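UPF0311 protein CA_C3321 (Clostridium acetobutylicum ATCC 824, PDB 3G7G) is of unknown function, a DUF3237 (UPF0311) family protein that folds as an eight-stranded antiparallel beta barrel. Local coordinates at residues 91-97 / 116-122. Residues are numbered along the deposited sequence; the frame is centred on the assembly and turned at random.
Sequences NNGIRTV and YYFRTIP
Asn92, Ile94 and Thr96 pair with Ile121, Arg119 and Tyr117 as hydrogen-bonded antiparallel pairs. They join two neighbouring strands of the closed beta barrel, 86-96 and 117-126, and each pair makes two backbone bonds. The face with Asn91, Gly93, Arg95, Phe118, Thr120 and Pro122 is the tighter one. Asn91, with CG anti to its N (chi1 -158°), brings OD1 within 2.5 Å of Thr120 OG1, a very short bond donated by the threonine. Gly93 has no side chain, and Thr120 CG2 packs 3.7 Å from its CA. Phe118 is buried beside Leu73 and Val150 of other strands. Arg95 runs alongside Phe118, and Arg95 CD lies over one face of the Phe118 ring, 3.9 Å from its centroid. Arg95 CZ is over the same face of Phe118 in a cation-pi contact, yet the guanidinium and ring planes stand 75° apart. The Tyr116 ring lies beyond Arg95, and its CD1 is 3.5 Å from Arg95 CG.

The face with Asn92, Ile94, Thr96, Tyr117, Arg119 and Ile121 is looser. Most of its residues are partly exposed, though Ile94 is buried, and a second subunit packs on it. Ile94 CD1 meets the edge of the Tyr117 ring, 3.9 Å from CE2. Tyr117 OH bonds to Ile157 O of the second subunit. At the Asn92 end, a water donates to Ile121 O at 2.6 Å and only weakly to Asn92 OD1.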
loop_
_atom_site.group_PDB
_atom_site.type_symbol
_atom_site.label_atom_id
_atom_site.label_comp_id
_atom_site.label_asym_id
_atom_site.label_seq_id
_atom_site.Cartn_x
_atom_site.Cartn_y
_atom_site.Cartn_z
ATOM N N ASN A 91 -9.669 3.312 5.729
ATOM C CA ASN A 91 -9.890 4.748 5.492
ATOM C C ASN A 91 -8.594 5.493 5.755
ATOM O O ASN A 91 -8.123 5.516 6.896
ATOM C CB ASN A 91 -11.014 5.269 6.424
ATOM C CG ASN A 91 -11.677 6.546 5.910
ATOM O OD1 ASN A 91 -11.392 7.007 4.829
ATOM N ND2 ASN A 91 -12.568 7.116 6.700
ATOM N N ASN A 92 -7.982 6.052 4.703
ATOM C CA ASN A 92 -6.652 6.647 4.828
ATOM C C ASN A 92 -6.742 8.087 4.445
ATOM O O ASN A 92 -7.279 8.425 3.398
ATOM C CB ASN A 92 -5.609 5.967 3.922
ATOM C CG ASN A 92 -5.476 4.500 4.168
ATOM O OD1 ASN A 92 -5.745 3.696 3.298
ATOM N ND2 ASN A 92 -5.054 4.144 5.327
ATOM N N GLY A 93 -6.218 8.960 5.296
ATOM C CA GLY A 93 -6.349 10.361 5.038
ATOM C C GLY A 93 -5.413 11.262 5.799
ATOM O O GLY A 93 -4.412 10.825 6.381
ATOM N N ILE A 94 -5.743 12.550 5.748
ATOM C CA ILE A 94 -4.910 13.566 6.399
ATOM C C ILE A 94 -5.720 14.542 7.199
ATOM O O ILE A 94 -6.934 14.729 6.958
ATOM C CB ILE A 94 -3.989 14.292 5.418
ATOM C CG1 ILE A 94 -4.800 14.967 4.337
ATOM C CG2 ILE A 94 -2.955 13.290 4.795
ATOM C CD1 ILE A 94 -3.932 15.848 3.408
ATOM N N ARG A 95 -5.053 15.120 8.201
ATOM C CA ARG A 95 -5.664 16.144 9.035
ATOM C C ARG A 95 -4.594 17.180 9.333
ATOM O O ARG A 95 -3.560 16.863 9.918
ATOM C CB ARG A 95 -6.233 15.546 10.320
ATOM C CG ARG A 95 -6.735 16.596 11.294
ATOM C CD ARG A 95 -7.568 15.987 12.348
ATOM N NE ARG A 95 -6.731 15.204 13.248
ATOM C CZ ARG A 95 -7.081 14.067 13.840
ATOM N NH1 ARG A 95 -8.267 13.512 13.620
ATOM N NH2 ARG A 95 -6.229 13.477 14.660
ATOM N N THR A 96 -4.843 18.405 8.881
ATOM C CA THR A 96 -3.920 19.496 9.039
ATOM C C THR A 96 -4.660 20.642 9.729
ATOM O O THR A 96 -5.886 20.664 9.763
ATOM C CB THR A 96 -3.404 20.021 7.680
ATOM O OG1 THR A 96 -4.492 20.592 6.961
ATOM C CG2 THR A 96 -2.804 18.954 6.849
ATOM N N VAL A 97 -3.880 21.569 10.273
ATOM C CA VAL A 97 -4.365 22.842 10.839
ATOM C C VAL A 97 -3.482 23.974 10.337
ATOM O O VAL A 97 -2.350 23.732 9.962
ATOM C CB VAL A 97 -4.334 22.882 12.407
ATOM C CG1 VAL A 97 -5.371 21.947 12.989
ATOM C CG2 VAL A 97 -2.922 22.589 12.977
ATOM N N TYR A 116 -9.606 22.641 11.353
ATOM C CA TYR A 116 -9.054 21.472 10.661
ATOM C C TYR A 116 -9.426 21.324 9.177
ATOM O O TYR A 116 -10.559 21.576 8.786
ATOM C CB TYR A 116 -9.491 20.201 11.369
ATOM C CG TYR A 116 -8.903 19.994 12.749
ATOM C CD1 TYR A 116 -7.602 19.566 12.917
ATOM C CD2 TYR A 116 -9.687 20.169 13.884
ATOM C CE1 TYR A 116 -7.072 19.334 14.184
ATOM C CE2 TYR A 116 -9.182 19.944 15.155
ATOM C CZ TYR A 116 -7.878 19.544 15.304
ATOM O OH TYR A 116 -7.393 19.345 16.572
ATOM N N TYR A 117 -8.439 20.949 8.368
ATOM C CA TYR A 117 -8.652 20.239 7.116
ATOM C C TYR A 117 -8.562 18.751 7.447
ATOM O O TYR A 117 -7.523 18.286 7.865
ATOM C CB TYR A 117 -7.573 20.594 6.112
ATOM C CG TYR A 117 -7.710 19.892 4.788
ATOM C CD1 TYR A 117 -8.517 20.420 3.803
ATOM C CD2 TYR A 117 -7.036 18.686 4.522
ATOM C CE1 TYR A 117 -8.668 19.781 2.605
ATOM C CE2 TYR A 117 -7.185 18.041 3.333
ATOM C CZ TYR A 117 -7.989 18.612 2.361
ATOM O OH TYR A 117 -8.173 18.009 1.131
ATOM N N PHE A 118 -9.639 18.011 7.242
ATOM C CA PHE A 118 -9.709 16.624 7.668
ATOM C C PHE A 118 -10.445 15.818 6.570
ATOM O O PHE A 118 -11.657 15.832 6.499
ATOM C CB PHE A 118 -10.393 16.609 9.049
ATOM C CG PHE A 118 -10.378 15.289 9.754
ATOM C CD1 PHE A 118 -11.118 15.134 10.925
ATOM C CD2 PHE A 118 -9.646 14.195 9.270
ATOM C CE1 PHE A 118 -11.144 13.912 11.601
ATOM C CE2 PHE A 118 -9.690 12.972 9.930
ATOM C CZ PHE A 118 -10.434 12.840 11.111
ATOM N N ARG A 119 -9.671 15.199 5.673
ATOM C CA ARG A 119 -10.201 14.498 4.516
ATOM C C ARG A 119 -9.502 13.182 4.329
ATOM O O ARG A 119 -8.305 13.072 4.590
ATOM C CB ARG A 119 -9.991 15.340 3.261
ATOM C CG ARG A 119 -10.630 16.726 3.329
ATOM C CD ARG A 119 -12.086 16.577 3.329
ATOM N NE ARG A 119 -12.801 17.827 3.152
ATOM C CZ ARG A 119 -13.406 18.482 4.122
ATOM N NH1 ARG A 119 -13.350 18.038 5.373
ATOM N NH2 ARG A 119 -14.065 19.596 3.844
ATOM N N THR A 120 -10.249 12.196 3.847
ATOM C CA THR A 120 -9.763 10.834 3.693
ATOM C C THR A 120 -10.382 10.137 2.461
ATOM O O THR A 120 -11.398 10.583 1.897
ATOM C CB THR A 120 -10.031 9.952 4.974
ATOM O OG1 THR A 120 -11.365 9.454 4.955
ATOM C CG2 THR A 120 -9.850 10.721 6.234
ATOM N N ILE A 121 -9.729 9.052 2.050
ATOM C CA ILE A 121 -10.174 8.191 0.991
ATOM C C ILE A 121 -10.434 6.779 1.595
ATOM O O ILE A 121 -9.509 6.076 1.982
ATOM C CB ILE A 121 -9.147 8.061 -0.128
ATOM C CG1 ILE A 121 -8.654 9.411 -0.666
ATOM C CG2 ILE A 121 -9.728 7.210 -1.264
ATOM C CD1 ILE A 121 -9.661 10.282 -1.284
ATOM N N PRO A 122 -11.714 6.378 1.680
ATOM C CA PRO A 122 -12.068 5.012 2.051
ATOM C C PRO A 122 -12.059 3.999 0.884
ATOM O O PRO A 122 -12.450 4.337 -0.261
ATOM C CB PRO A 122 -13.459 5.174 2.621
ATOM C CG PRO A 122 -14.043 6.304 1.759
ATOM C CD PRO A 122 -12.902 7.199 1.407
HETATM O O HOH W 1 -8.171 4.062 1.056
#